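Local coordinates for protein beta-galactosidase (Bacillus circulans, PDB 4MAD) that is a family 35 glycoside hydrolase that probably removes terminal non-reducing beta-D-galactose residues from beta-D-galactosides, at residues A[320-325]-A[527-532]; A[556-561]-A[586-591]; A[441-446]-A[478-483]. All blocks are in the same frame, centred on the assembly; numbering follows the deposited sequence.

Contact 1. Residues A[320-325]-A[527-532]; sequences TESGDV and DTFIDL
S322 meets the far end of the F529 ring, and this one encounter makes up the close part of the contact between 320-325 and 527-532. Its hydroxyl OG lies 4.1 Å from F529 CZ, near the ring plane and at the edge, and S322 CB is almost as near to the same carbon. The ring is therefore touched at its para position and not over a face. F529 CG stands anti to the carbonyl carbon (chi1 -49°), which sends the ring outward from its strand toward the loop. S322 is presented by a type I turn from T320 to G323, closed by the 2.8 Å bond from G323 N to T320 O. A side-chain bond, D324 N to T320 OG1 at 3.0 Å, ties the turn's exit back to its start, and the positive phi of G323 (99°) lets the chain leave the turn there.

The D527 side is looser. D527 OD2 stays 4.4 Å from S322 O, and both atoms are acceptors, so no bond joins them. That carboxylate is satisfied elsewhere: OD2 forms a salt bridge with K353, while OD1 accepts from Y47 OH and the backbone N of A563. D324, partly exposed, has its OD1 6.5 Å from D527 OD2; K353 probably eases any repulsion, though its own ion pair with D324 is long and weak.

E321 turns its carboxylate to T291 and S312, so the turn is also held within the catalytic-barrel part of the chain. The loop leads from strand 306-308 into helix 327-339, whereas F529 belongs to strand 528-531, which runs between strands 584-588 and 558-561; S322 also touches Y560 of the latter.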
loop_
_atom_site.group_PDB
_atom_site.type_symbol
_atom_site.label_atom_id
_atom_site.label_comp_id
_atom_site.label_asym_id
_atom_site.label_seq_id
_atom_site.Cartn_x
_atom_site.Cartn_y
_atom_site.Cartn_z
ATOM N N THR A 320 1.303 17.117 1.579
ATOM C CA THR A 320 0.038 16.558 1.114
ATOM C C THR A 320 0.352 15.427 0.153
ATOM O O THR A 320 1.462 15.246 -0.205
ATOM C CB THR A 320 -0.801 17.548 0.349
ATOM O OG1 THR A 320 -0.142 17.865 -0.842
ATOM C CG2 THR A 320 -1.068 18.790 1.142
ATOM N N GLU A 321 -0.657 14.733 -0.324
ATOM C CA GLU A 321 -0.412 13.577 -1.221
ATOM C C GLU A 321 0.380 14.010 -2.422
ATOM O O GLU A 321 1.242 13.339 -2.832
ATOM C CB GLU A 321 -1.697 12.943 -1.714
ATOM C CG GLU A 321 -1.512 11.907 -2.837
ATOM C CD GLU A 321 -2.817 11.162 -3.207
ATOM O OE1 GLU A 321 -3.841 11.610 -2.698
ATOM O OE2 GLU A 321 -2.781 10.182 -3.954
ATOM N N SER A 322 0.083 15.197 -2.931
ATOM C CA SER A 322 0.810 15.735 -4.065
ATOM C C SER A 322 2.078 16.493 -3.743
ATOM O O SER A 322 2.704 16.998 -4.622
ATOM C CB SER A 322 -0.055 16.616 -4.912
ATOM O OG SER A 322 -0.521 17.668 -4.175
ATOM N N GLY A 323 2.441 16.533 -2.479
ATOM C CA GLY A 323 3.682 17.091 -2.065
ATOM C C GLY A 323 3.673 18.514 -1.544
ATOM O O GLY A 323 4.703 19.040 -1.353
ATOM N N ASP A 324 2.520 19.115 -1.336
ATOM C CA ASP A 324 2.453 20.470 -0.850
ATOM C C ASP A 324 2.782 20.577 0.623
ATOM O O ASP A 324 2.410 19.763 1.388
ATOM C CB ASP A 324 1.072 21.072 -1.068
ATOM C CG ASP A 324 0.663 21.094 -2.516
ATOM O OD1 ASP A 324 1.522 21.052 -3.358
ATOM O OD2 ASP A 324 -0.522 21.142 -2.780
ATOM N N VAL A 325 3.463 21.647 0.984
ATOM C CA VAL A 325 3.701 21.907 2.383
ATOM C C VAL A 325 2.372 22.307 2.966
ATOM O O VAL A 325 1.514 22.676 2.253
ATOM C CB VAL A 325 4.733 22.997 2.663
ATOM C CG1 VAL A 325 6.012 22.666 2.058
ATOM C CG2 VAL A 325 4.280 24.262 2.129
ATOM N N ASP A 527 0.678 18.728 -12.627
ATOM C CA ASP A 527 -0.050 17.852 -11.736
ATOM C C ASP A 527 -1.510 18.179 -11.831
ATOM O O ASP A 527 -1.864 19.247 -12.076
ATOM C CB ASP A 527 0.380 18.009 -10.287
ATOM C CG ASP A 527 1.722 17.417 -9.978
ATOM O OD1 ASP A 527 2.311 16.740 -10.792
ATOM O OD2 ASP A 527 2.172 17.677 -8.889
ATOM N N THR A 528 -2.340 17.181 -11.671
ATOM C CA THR A 528 -3.758 17.355 -11.793
ATOM C C THR A 528 -4.521 16.252 -11.074
ATOM O O THR A 528 -3.926 15.332 -10.624
ATOM C CB THR A 528 -4.227 17.468 -13.263
ATOM O OG1 THR A 528 -5.575 17.859 -13.330
ATOM C CG2 THR A 528 -4.068 16.178 -13.958
ATOM N N PHE A 529 -5.828 16.405 -10.992
ATOM C CA PHE A 529 -6.660 15.453 -10.298
ATOM C C PHE A 529 -7.909 15.137 -11.088
ATOM O O PHE A 529 -8.512 16.006 -11.609
ATOM C CB PHE A 529 -7.033 15.968 -8.932
ATOM C CG PHE A 529 -5.863 16.475 -8.128
ATOM C CD1 PHE A 529 -5.261 15.693 -7.169
ATOM C CD2 PHE A 529 -5.359 17.749 -8.306
ATOM C CE1 PHE A 529 -4.233 16.139 -6.456
ATOM C CE2 PHE A 529 -4.320 18.176 -7.557
ATOM C CZ PHE A 529 -3.753 17.352 -6.655
ATOM N N ILE A 530 -8.266 13.870 -11.146
ATOM C CA ILE A 530 -9.463 13.449 -11.813
ATOM C C ILE A 530 -10.650 13.319 -10.850
ATOM O O ILE A 530 -10.599 12.574 -9.947
ATOM C CB ILE A 530 -9.277 12.079 -12.515
ATOM C CG1 ILE A 530 -8.111 12.101 -13.467
ATOM C CG2 ILE A 530 -10.478 11.740 -13.270
ATOM C CD1 ILE A 530 -7.899 10.819 -14.216
ATOM N N ASP A 531 -11.710 14.049 -11.107
ATOM C CA ASP A 531 -12.881 14.060 -10.263
ATOM C C ASP A 531 -13.831 12.966 -10.689
ATOM O O ASP A 531 -14.341 13.027 -11.738
ATOM C CB ASP A 531 -13.618 15.366 -10.406
ATOM C CG ASP A 531 -14.979 15.339 -9.784
ATOM O OD1 ASP A 531 -15.260 14.542 -8.926
ATOM O OD2 ASP A 531 -15.788 16.153 -10.190
ATOM N N LEU A 532 -13.979 11.968 -9.846
ATOM C CA LEU A 532 -14.705 10.774 -10.161
ATOM C C LEU A 532 -15.988 10.632 -9.375
ATOM O O LEU A 532 -16.537 9.573 -9.306
ATOM C CB LEU A 532 -13.847 9.571 -9.914
ATOM C CG LEU A 532 -12.699 9.456 -10.900
ATOM C CD1 LEU A 532 -11.430 9.019 -10.344
ATOM C CD2 LEU A 532 -13.076 8.743 -12.135
#

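Contact 2. Residues A[556-561]-A[586-591]; sequences QQTLYV and TFVDTP
T558 contributes the most buried surface to this contact, against V588 and P591. Starting at its root, CB lies 3.5 Å from the carbonyl O of I530, on the strand that separates the two segments. From there the side chain forks. The OG1 branch sits between the backbone N and the carbonyl carbon (chi1 50°) and reaches the end of 586-591, 3.4 Å from P591 CA and slightly farther from P591 CB, with the two side chains crossing obliquely. Its polar need is met one residue further on, by the backbone N of V592. The CG2 branch, anti to the carbonyl carbon, goes to V588 instead and approaches its CG2 at 4.4 Å.

Farther along the strand, V561 CG2 comes to 4.5 Å from F587 CE1, a light apolar touch. I530, on the strand between, touches both V561 and F587.

The backbone of T558 is held from its own side. Q556 NE2 donates to T558 O at 2.8 Å with an N-H...O angle of 158°, lying in the carbonyl plane, and Q556 OE1 accepts from S312 N, which fixes the amide's rotation.

Beyond P591, V592 is backbone hydrogen-bonded to Q557, the residue just before strand 558-561. Strands 584-588, 528-531 and 558-561 are consecutive and antiparallel, with 558-561 outermost, so the side chains of the outer two meet across an intervening strand, without hydrogen bonds between them. The sheet probably forms part of the jelly-roll beta-sandwich known for galactose-binding domains, the family to which 556-561 belongs.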
loop_
_atom_site.group_PDB
_atom_site.type_symbol
_atom_site.label_atom_id
_atom_site.label_comp_id
_atom_site.label_asym_id
_atom_site.label_seq_id
_atom_site.Cartn_x
_atom_site.Cartn_y
_atom_site.Cartn_z
ATOM N N GLN A 556 -12.446 9.798 -0.314
ATOM C CA GLN A 556 -11.720 10.266 -1.466
ATOM C C GLN A 556 -12.629 10.285 -2.697
ATOM O O GLN A 556 -13.265 9.333 -2.952
ATOM C CB GLN A 556 -10.508 9.382 -1.723
ATOM C CG GLN A 556 -9.800 9.616 -3.034
ATOM C CD GLN A 556 -8.518 8.871 -3.147
ATOM O OE1 GLN A 556 -8.290 7.982 -2.410
ATOM N NE2 GLN A 556 -7.677 9.246 -4.064
ATOM N N GLN A 557 -12.658 11.412 -3.411
ATOM C CA GLN A 557 -13.405 11.477 -4.649
ATOM C C GLN A 557 -12.608 11.887 -5.879
ATOM O O GLN A 557 -13.161 12.046 -6.891
ATOM C CB GLN A 557 -14.604 12.371 -4.498
ATOM C CG GLN A 557 -15.423 12.019 -3.351
ATOM C CD GLN A 557 -16.426 10.971 -3.640
ATOM O OE1 GLN A 557 -16.613 10.600 -4.724
ATOM N NE2 GLN A 557 -17.110 10.525 -2.614
ATOM N N THR A 558 -11.307 12.064 -5.740
ATOM C CA THR A 558 -10.419 12.413 -6.846
ATOM C C THR A 558 -9.228 11.504 -6.840
ATOM O O THR A 558 -8.888 11.014 -5.815
ATOM C CB THR A 558 -9.858 13.813 -6.741
ATOM O OG1 THR A 558 -9.316 14.024 -5.449
ATOM C CG2 THR A 558 -10.884 14.833 -7.004
ATOM N N LEU A 559 -8.637 11.301 -7.997
ATOM C CA LEU A 559 -7.409 10.579 -8.137
ATOM C C LEU A 559 -6.315 11.536 -8.607
ATOM O O LEU A 559 -6.485 12.146 -9.561
ATOM C CB LEU A 559 -7.506 9.415 -9.140
ATOM C CG LEU A 559 -8.197 8.125 -8.735
ATOM C CD1 LEU A 559 -8.393 7.107 -9.853
ATOM C CD2 LEU A 559 -7.595 7.527 -7.549
ATOM N N TYR A 560 -5.202 11.542 -7.912
ATOM C CA TYR A 560 -4.048 12.335 -8.257
ATOM C C TYR A 560 -3.369 11.777 -9.465
ATOM O O TYR A 560 -3.099 10.642 -9.541
ATOM C CB TYR A 560 -3.111 12.429 -7.063
ATOM C CG TYR A 560 -1.687 12.886 -7.239
ATOM C CD1 TYR A 560 -1.375 14.085 -7.788
ATOM C CD2 TYR A 560 -0.675 12.120 -6.790
ATOM C CE1 TYR A 560 -0.118 14.471 -7.906
ATOM C CE2 TYR A 560 0.589 12.483 -6.916
ATOM C CZ TYR A 560 0.871 13.681 -7.471
ATOM O OH TYR A 560 2.148 14.033 -7.587
ATOM N N VAL A 561 -3.097 12.674 -10.385
ATOM C CA VAL A 561 -2.326 12.412 -11.548
ATOM C C VAL A 561 -1.003 13.184 -11.526
ATOM O O VAL A 561 -0.981 14.323 -11.795
ATOM C CB VAL A 561 -3.090 12.862 -12.781
ATOM C CG1 VAL A 561 -2.363 12.490 -14.013
ATOM C CG2 VAL A 561 -4.470 12.369 -12.786
ATOM N N THR A 586 -13.817 14.919 -15.433
ATOM C CA THR A 586 -13.241 16.247 -15.445
ATOM C C THR A 586 -11.954 16.311 -14.652
ATOM O O THR A 586 -11.851 15.683 -13.668
ATOM C CB THR A 586 -14.139 17.279 -14.813
ATOM O OG1 THR A 586 -15.466 16.981 -15.118
ATOM C CG2 THR A 586 -13.844 18.590 -15.413
ATOM N N PHE A 587 -10.977 17.053 -15.128
ATOM C CA PHE A 587 -9.725 17.120 -14.458
ATOM C C PHE A 587 -9.727 18.462 -13.696
ATOM O O PHE A 587 -10.018 19.448 -14.253
ATOM C CB PHE A 587 -8.573 17.048 -15.447
ATOM C CG PHE A 587 -8.345 15.683 -16.009
ATOM C CD1 PHE A 587 -7.260 14.948 -15.680
ATOM C CD2 PHE A 587 -9.245 15.160 -16.854
ATOM C CE1 PHE A 587 -7.098 13.703 -16.169
ATOM C CE2 PHE A 587 -9.084 13.912 -17.354
ATOM C CZ PHE A 587 -8.001 13.199 -17.015
ATOM N N VAL A 588 -9.399 18.441 -12.424
ATOM C CA VAL A 588 -9.443 19.613 -11.576
ATOM C C VAL A 588 -8.081 19.881 -10.902
ATOM O O VAL A 588 -7.213 19.068 -10.986
ATOM C CB VAL A 588 -10.545 19.478 -10.535
ATOM C CG1 VAL A 588 -11.811 19.263 -11.194
ATOM C CG2 VAL A 588 -10.271 18.345 -9.647
ATOM N N ASP A 589 -7.917 21.045 -10.269
ATOM C CA ASP A 589 -6.643 21.453 -9.728
ATOM C C ASP A 589 -6.482 21.322 -8.226
ATOM O O ASP A 589 -5.499 21.662 -7.681
ATOM C CB ASP A 589 -6.256 22.842 -10.209
ATOM C CG ASP A 589 -6.916 23.913 -9.470
ATOM O OD1 ASP A 589 -7.887 23.677 -8.800
ATOM O OD2 ASP A 589 -6.459 25.031 -9.567
ATOM N N THR A 590 -7.489 20.763 -7.598
ATOM C CA THR A 590 -7.381 20.450 -6.207
ATOM C C THR A 590 -8.125 19.199 -5.872
ATOM O O THR A 590 -9.111 18.955 -6.449
ATOM C CB THR A 590 -7.896 21.582 -5.381
ATOM O OG1 THR A 590 -7.449 21.424 -4.035
ATOM C CG2 THR A 590 -9.328 21.581 -5.419
ATOM N N PRO A 591 -7.635 18.456 -4.913
ATOM C CA PRO A 591 -8.256 17.184 -4.608
ATOM C C PRO A 591 -9.472 17.279 -3.709
ATOM O O PRO A 591 -9.659 18.232 -3.034
ATOM C CB PRO A 591 -7.170 16.450 -3.864
ATOM C CG PRO A 591 -6.450 17.495 -3.156
ATOM C CD PRO A 591 -6.582 18.749 -3.954
#

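Contact 3. Residues A[441-446]-A[478-483]; sequences LVVELT and VRLGNQ
An apolar contact between next-but-one strands joins 441-446 to 478-483 in the first all-beta domain: strands 440-445 and 473-480 lie on either side of strand 409-417, and L480 reaches over it to both V443 and L445. The evidence is in its two methyls. L480 CD1 meets L445 CD1 at 3.9 Å, tip to tip, while L480 CD2 lies 4.2 Å from V443 CG2, the side chains there crossing at about a right angle. L480 CG is anti to the carbonyl carbon (chi1 -64°), which brings the branched end nearer the other strand than its CB direction suggests. L411, Q409 and Y406 also touch L480.

L480 opens a type II' turn to Q483, with paired backbone bonds of 2.9 Å from L480 N to Q483 O and from Q483 N to L480 O. G481 takes the positive phi (58°) of this turn, and its O accepts from R479 NH1 at 3.1 Å, the oxygen lying in the guanidinium plane.

With all three touching residues buried and no hydrogen bond between the segments, the attraction rests on methyl packing and exclusion of water, not on directional bonds.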
loop_
_atom_site.group_PDB
_atom_site.type_symbol
_atom_site.label_atom_id
_atom_site.label_comp_id
_atom_site.label_asym_id
_atom_site.label_seq_id
_atom_site.Cartn_x
_atom_site.Cartn_y
_atom_site.Cartn_z
ATOM N N LEU A 441 -26.802 -15.060 -3.080
ATOM C CA LEU A 441 -27.822 -14.430 -3.918
ATOM C C LEU A 441 -28.870 -15.429 -4.334
ATOM O O LEU A 441 -28.570 -16.554 -4.448
ATOM C CB LEU A 441 -27.222 -13.949 -5.210
ATOM C CG LEU A 441 -26.378 -12.715 -5.208
ATOM C CD1 LEU A 441 -25.806 -12.487 -6.527
ATOM C CD2 LEU A 441 -27.156 -11.551 -4.763
ATOM N N VAL A 442 -30.057 -14.987 -4.661
ATOM C CA VAL A 442 -31.053 -15.885 -5.220
ATOM C C VAL A 442 -31.018 -15.825 -6.734
ATOM O O VAL A 442 -31.117 -14.812 -7.304
ATOM C CB VAL A 442 -32.464 -15.556 -4.716
ATOM C CG1 VAL A 442 -33.483 -16.365 -5.359
ATOM C CG2 VAL A 442 -32.537 -15.652 -3.257
ATOM N N VAL A 443 -30.853 -16.954 -7.381
ATOM C CA VAL A 443 -30.910 -17.018 -8.819
ATOM C C VAL A 443 -32.038 -17.904 -9.272
ATOM O O VAL A 443 -32.487 -18.711 -8.526
ATOM C CB VAL A 443 -29.659 -17.533 -9.397
ATOM C CG1 VAL A 443 -28.536 -16.630 -9.030
ATOM C CG2 VAL A 443 -29.417 -18.881 -8.929
ATOM N N GLU A 444 -32.514 -17.695 -10.490
ATOM C CA GLU A 444 -33.532 -18.525 -11.071
ATOM C C GLU A 444 -33.018 -19.160 -12.335
ATOM O O GLU A 444 -32.857 -18.488 -13.311
ATOM C CB GLU A 444 -34.715 -17.689 -11.443
ATOM C CG GLU A 444 -35.249 -16.922 -10.329
ATOM C CD GLU A 444 -36.087 -17.767 -9.464
ATOM O OE1 GLU A 444 -36.177 -18.942 -9.766
ATOM O OE2 GLU A 444 -36.680 -17.271 -8.507
ATOM N N LEU A 445 -32.774 -20.454 -12.299
ATOM C CA LEU A 445 -32.198 -21.141 -13.410
ATOM C C LEU A 445 -33.254 -21.921 -14.139
ATOM O O LEU A 445 -33.506 -23.045 -13.822
ATOM C CB LEU A 445 -31.149 -22.081 -12.901
ATOM C CG LEU A 445 -30.151 -21.306 -12.078
ATOM C CD1 LEU A 445 -29.268 -22.178 -11.365
ATOM C CD2 LEU A 445 -29.399 -20.446 -12.987
ATOM N N THR A 446 -33.882 -21.288 -15.099
ATOM C CA THR A 446 -34.965 -21.926 -15.783
ATOM C C THR A 446 -34.619 -22.482 -17.120
ATOM O O THR A 446 -35.394 -23.186 -17.678
ATOM C CB THR A 446 -36.065 -20.975 -15.981
ATOM O OG1 THR A 446 -35.536 -19.843 -16.627
ATOM C CG2 THR A 446 -36.602 -20.555 -14.681
ATOM N N VAL A 478 -18.185 -22.479 -5.178
ATOM C CA VAL A 478 -19.455 -21.832 -5.436
ATOM C C VAL A 478 -20.555 -22.879 -5.458
ATOM O O VAL A 478 -20.391 -23.880 -6.038
ATOM C CB VAL A 478 -19.438 -21.114 -6.758
ATOM C CG1 VAL A 478 -20.695 -20.412 -6.992
ATOM C CG2 VAL A 478 -18.270 -20.184 -6.851
ATOM N N ARG A 479 -21.651 -22.638 -4.786
ATOM C CA ARG A 479 -22.675 -23.658 -4.726
ATOM C C ARG A 479 -24.080 -23.137 -4.889
ATOM O O ARG A 479 -24.347 -22.028 -4.577
ATOM C CB ARG A 479 -22.572 -24.481 -3.459
ATOM C CG ARG A 479 -22.687 -23.742 -2.221
ATOM C CD ARG A 479 -22.234 -24.570 -1.026
ATOM N NE ARG A 479 -21.853 -23.800 0.136
ATOM C CZ ARG A 479 -22.674 -23.355 1.071
ATOM N NH1 ARG A 479 -23.965 -23.560 1.015
ATOM N NH2 ARG A 479 -22.207 -22.687 2.079
ATOM N N LEU A 480 -24.940 -24.012 -5.378
ATOM C CA LEU A 480 -26.342 -23.747 -5.445
ATOM C C LEU A 480 -26.965 -24.646 -4.386
ATOM O O LEU A 480 -26.849 -25.822 -4.458
ATOM C CB LEU A 480 -26.835 -24.141 -6.827
ATOM C CG LEU A 480 -26.267 -23.337 -7.988
ATOM C CD1 LEU A 480 -26.563 -23.949 -9.248
ATOM C CD2 LEU A 480 -26.704 -21.912 -8.000
ATOM N N GLY A 481 -27.594 -24.083 -3.391
ATOM C CA GLY A 481 -27.878 -24.884 -2.227
ATOM C C GLY A 481 -26.567 -25.435 -1.667
ATOM O O GLY A 481 -25.694 -24.705 -1.350
ATOM N N ASN A 482 -26.477 -26.744 -1.500
ATOM C CA ASN A 482 -25.253 -27.364 -1.051
ATOM C C ASN A 482 -24.434 -27.908 -2.183
ATOM O O ASN A 482 -23.380 -28.435 -1.956
ATOM C CB ASN A 482 -25.507 -28.477 -0.060
ATOM C CG ASN A 482 -26.088 -27.985 1.220
ATOM O OD1 ASN A 482 -25.673 -27.011 1.767
ATOM N ND2 ASN A 482 -27.076 -28.668 1.672
ATOM N N GLN A 483 -24.944 -27.782 -3.395
ATOM C CA GLN A 483 -24.237 -28.323 -4.515
ATOM C C GLN A 483 -23.130 -27.407 -5.096
ATOM O O GLN A 483 -23.403 -26.455 -5.728
ATOM C CB GLN A 483 -25.193 -28.772 -5.613
ATOM C CG GLN A 483 -24.512 -29.489 -6.747
ATOM C CD GLN A 483 -25.394 -29.559 -7.963
ATOM O OE1 GLN A 483 -26.365 -30.215 -7.926
ATOM N NE2 GLN A 483 -25.066 -28.875 -9.001
#

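Overall arrangement
Contacts 1 and 2 are adjacent: their centres are 6 Å apart and they share one antiparallel sheet, joined by probable backbone bonds from V588 N to F529 O (2.7 Å) and from V561 N to T528 O (2.8 Å). Through S322 against F529, contact 1 brings the loop before helix 327-339 against the sheet that contact 2 spans. Contact 3 is remote, its centre about 45 Å from that of contact 1 and 42 Å from that of contact 2, with nearest atoms about 24 Å away in each case. Its segments fall in the sequence between 320-325 and 527-532. All three lie away from the predicted catalytic pair E171 and E247 and from the bound 2-(2-methoxyethoxy)ethanol.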